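Local coordinates for protein Poly(Beta-D-mannuronate) lyase (Pseudopedobacter saltans, PDB 7O79) that probably cleaves poly(beta-D-mannuronate), the mannuronate polymer of alginate, as a right-handed parallel beta-helix lyase of polysaccharide lyase family 6, at residues A[123-128]-A[148-153]. Numbering follows the deposited sequence.
With PO4 (phosphate ion), chain B.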
loop_
_atom_site.group_PDB
_atom_site.type_symbol
_atom_site.label_atom_id
_atom_site.label_comp_id
_atom_site.label_asym_id
_atom_site.label_seq_id
_atom_site.Cartn_x
_atom_site.Cartn_y
_atom_site.Cartn_z
ATOM N N ARG A 123 -5.673 -13.268 3.262
ATOM C CA ARG A 123 -5.124 -14.317 4.102
ATOM C C ARG A 123 -5.128 -15.642 3.331
ATOM O O ARG A 123 -5.626 -16.668 3.797
ATOM C CB ARG A 123 -5.931 -14.382 5.398
ATOM C CG ARG A 123 -5.327 -15.186 6.473
ATOM C CD ARG A 123 -6.225 -15.090 7.700
ATOM N NE ARG A 123 -6.094 -16.270 8.543
ATOM C CZ ARG A 123 -6.360 -17.517 8.147
ATOM N NH1 ARG A 123 -6.801 -17.775 6.911
ATOM N NH2 ARG A 123 -6.202 -18.518 9.005
ATOM N N GLY A 124 -4.564 -15.615 2.128
ATOM C CA GLY A 124 -4.594 -16.715 1.180
ATOM C C GLY A 124 -3.933 -16.242 -0.098
ATOM O O GLY A 124 -3.467 -15.100 -0.193
ATOM N N ASN A 125 -3.898 -17.119 -1.100
ATOM C CA ASN A 125 -3.021 -16.882 -2.242
ATOM C C ASN A 125 -3.744 -16.637 -3.561
ATOM O O ASN A 125 -4.841 -17.138 -3.815
ATOM C CB ASN A 125 -2.023 -18.032 -2.413
ATOM C CG ASN A 125 -1.319 -18.365 -1.126
ATOM O OD1 ASN A 125 -0.472 -17.594 -0.650
ATOM N ND2 ASN A 125 -1.642 -19.514 -0.554
ATOM N N ASN A 126 -3.094 -15.850 -4.411
ATOM C CA ASN A 126 -3.559 -15.622 -5.778
ATOM C C ASN A 126 -4.979 -15.057 -5.843
ATOM O O ASN A 126 -5.739 -15.363 -6.758
ATOM C CB ASN A 126 -3.434 -16.904 -6.608
ATOM C CG ASN A 126 -2.063 -17.519 -6.499
ATOM O OD1 ASN A 126 -1.759 -18.241 -5.551
ATOM N ND2 ASN A 126 -1.207 -17.199 -7.450
ATOM N N ASN A 127 -5.333 -14.198 -4.900
ATOM C CA ASN A 127 -6.643 -13.566 -4.921
ATOM C C ASN A 127 -6.611 -12.221 -5.658
ATOM O O ASN A 127 -5.572 -11.566 -5.785
ATOM C CB ASN A 127 -7.177 -13.387 -3.498
ATOM C CG ASN A 127 -7.282 -14.715 -2.740
ATOM O OD1 ASN A 127 -8.188 -15.514 -2.997
ATOM N ND2 ASN A 127 -6.359 -14.951 -1.803
ATOM N N LEU A 128 -7.783 -11.812 -6.144
ATOM C CA LEU A 128 -7.926 -10.619 -6.969
ATOM C C LEU A 128 -9.093 -9.767 -6.492
ATOM O O LEU A 128 -10.188 -10.285 -6.263
ATOM C CB LEU A 128 -8.128 -11.003 -8.436
ATOM C CG LEU A 128 -8.356 -9.861 -9.430
ATOM C CD1 LEU A 128 -7.229 -8.845 -9.410
ATOM C CD2 LEU A 128 -8.490 -10.456 -10.820
ATOM N N GLN A 148 0.535 -12.036 7.362
ATOM C CA GLN A 148 1.960 -12.348 7.416
ATOM C C GLN A 148 2.314 -13.701 6.813
ATOM O O GLN A 148 3.422 -13.861 6.287
ATOM C CB GLN A 148 2.446 -12.250 8.872
ATOM C CG GLN A 148 3.931 -12.561 9.113
ATOM C CD GLN A 148 4.880 -11.710 8.289
ATOM O OE1 GLN A 148 4.634 -10.531 8.041
ATOM N NE2 GLN A 148 5.993 -12.311 7.874
ATOM N N ASP A 149 1.430 -14.692 6.892
ATOM C CA ASP A 149 1.762 -16.040 6.457
ATOM C C ASP A 149 0.770 -16.526 5.413
ATOM O O ASP A 149 -0.411 -16.169 5.450
ATOM C CB ASP A 149 1.788 -17.006 7.634
ATOM C CG ASP A 149 2.876 -16.662 8.638
ATOM O OD1 ASP A 149 4.044 -17.042 8.432
ATOM O OD2 ASP A 149 2.565 -15.996 9.632
ATOM N N ASN A 150 1.287 -17.297 4.455
ATOM C CA ASN A 150 0.478 -18.015 3.465
ATOM C C ASN A 150 -0.477 -17.091 2.690
ATOM O O ASN A 150 -1.610 -17.458 2.367
ATOM C CB ASN A 150 -0.280 -19.168 4.142
ATOM C CG ASN A 150 -0.768 -20.190 3.146
ATOM O OD1 ASN A 150 -0.033 -20.589 2.244
ATOM N ND2 ASN A 150 -2.012 -20.610 3.292
ATOM N N SER A 151 0.001 -15.876 2.325
ATOM C CA SER A 151 -0.853 -14.920 1.610
ATOM C C SER A 151 -0.012 -14.194 0.536
ATOM O O SER A 151 0.361 -13.019 0.625
ATOM C CB SER A 151 -1.517 -13.964 2.611
ATOM O OG SER A 151 -2.369 -13.032 1.990
ATOM N N ARG A 152 0.300 -14.914 -0.540
ATOM C CA ARG A 152 1.174 -14.436 -1.598
ATOM C C ARG A 152 0.391 -14.267 -2.893
ATOM O O ARG A 152 -0.616 -14.953 -3.118
ATOM C CB ARG A 152 2.333 -15.410 -1.844
ATOM C CG ARG A 152 3.241 -15.630 -0.658
ATOM C CD ARG A 152 4.346 -16.628 -0.973
ATOM N NE ARG A 152 5.378 -16.629 0.062
ATOM C CZ ARG A 152 5.246 -17.226 1.247
ATOM N NH1 ARG A 152 6.236 -17.184 2.138
ATOM N NH2 ARG A 152 4.118 -17.858 1.547
ATOM N N TYR A 153 0.890 -13.364 -3.753
ATOM C CA TYR A 153 0.383 -13.165 -5.125
ATOM C C TYR A 153 -1.051 -12.638 -5.162
ATOM O O TYR A 153 -1.828 -12.968 -6.056
ATOM C CB TYR A 153 0.506 -14.439 -5.976
ATOM C CG TYR A 153 1.947 -14.804 -6.263
ATOM C CD1 TYR A 153 2.630 -14.200 -7.318
ATOM C CD2 TYR A 153 2.618 -15.748 -5.501
ATOM C CE1 TYR A 153 3.964 -14.510 -7.582
ATOM C CE2 TYR A 153 3.937 -16.073 -5.760
ATOM C CZ TYR A 153 4.598 -15.460 -6.795
ATOM O OH TYR A 153 5.904 -15.786 -7.039
HETATM P P PO4 B . 4.980 -18.922 5.223
HETATM O O1 PO4 B . 4.184 -17.783 4.602
HETATM O O2 PO4 B . 4.500 -20.230 4.619
HETATM O O3 PO4 B . 4.740 -18.910 6.713
HETATM O O4 PO4 B . 6.472 -18.776 4.996
HETATM O O HOH W 1 1.840 -18.597 0.234
HETATM O O HOH W 2 -3.431 -12.161 -8.092
#
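Gly124 to Asn126 run beside Ser151 to Tyr153 in matching order, two equivalent turns on successive coils, with Gly124 CA 4.2 Å from Ser151 CA and a backbone bond from Asn126 N to Arg152 O of 2.9 Å. Close CA-H...O contacts, such as Ser151 CA to Gly124 O, fill in between. Asn125 illustrates a side-chain amide accepting a backbone N-H of the next coil. Its CG, anti to the carbonyl carbon (chi1 -50°), is set against Asn150 O and Arg152 N, and from there the amide turns Asn125 OD1 onto the Arg152 N-H, 2.8 Å from N in a nearly straight bond. A water lies 2.7 Å from Asn125 OD1 and accepts from Arg152 NH2. The Asn150 side chain crosses that of Asn125 at about a right angle, their amide planes 75° apart, with a weak bond from Asn125 ND2 to Asn150 OD1, 3.4 Å. An alanine at Asn125 would probably leave the Arg152 N-H without its acceptor and the bridging water less firmly held. The Asn126 amide lies alongside Tyr153, its plane 7° from the ring's, Asn126 ND2 3.6 Å from Tyr153 CB. Arg152 NH1 and NH2 and the Asn150 N-H bind a phosphate ion, probably from the crystallisation liquor; NH1 also pairs with Asp189. In the parallel beta-helix, the turns link strands 118-122 to 128-135 and 144-146 to 155-162; Asp96 OD1 accepts the Asn125 N-H, Tyr97 joins Asn125 by a backbone hydrogen bond, and Asn127 and Asn154 form an asparagine ladder.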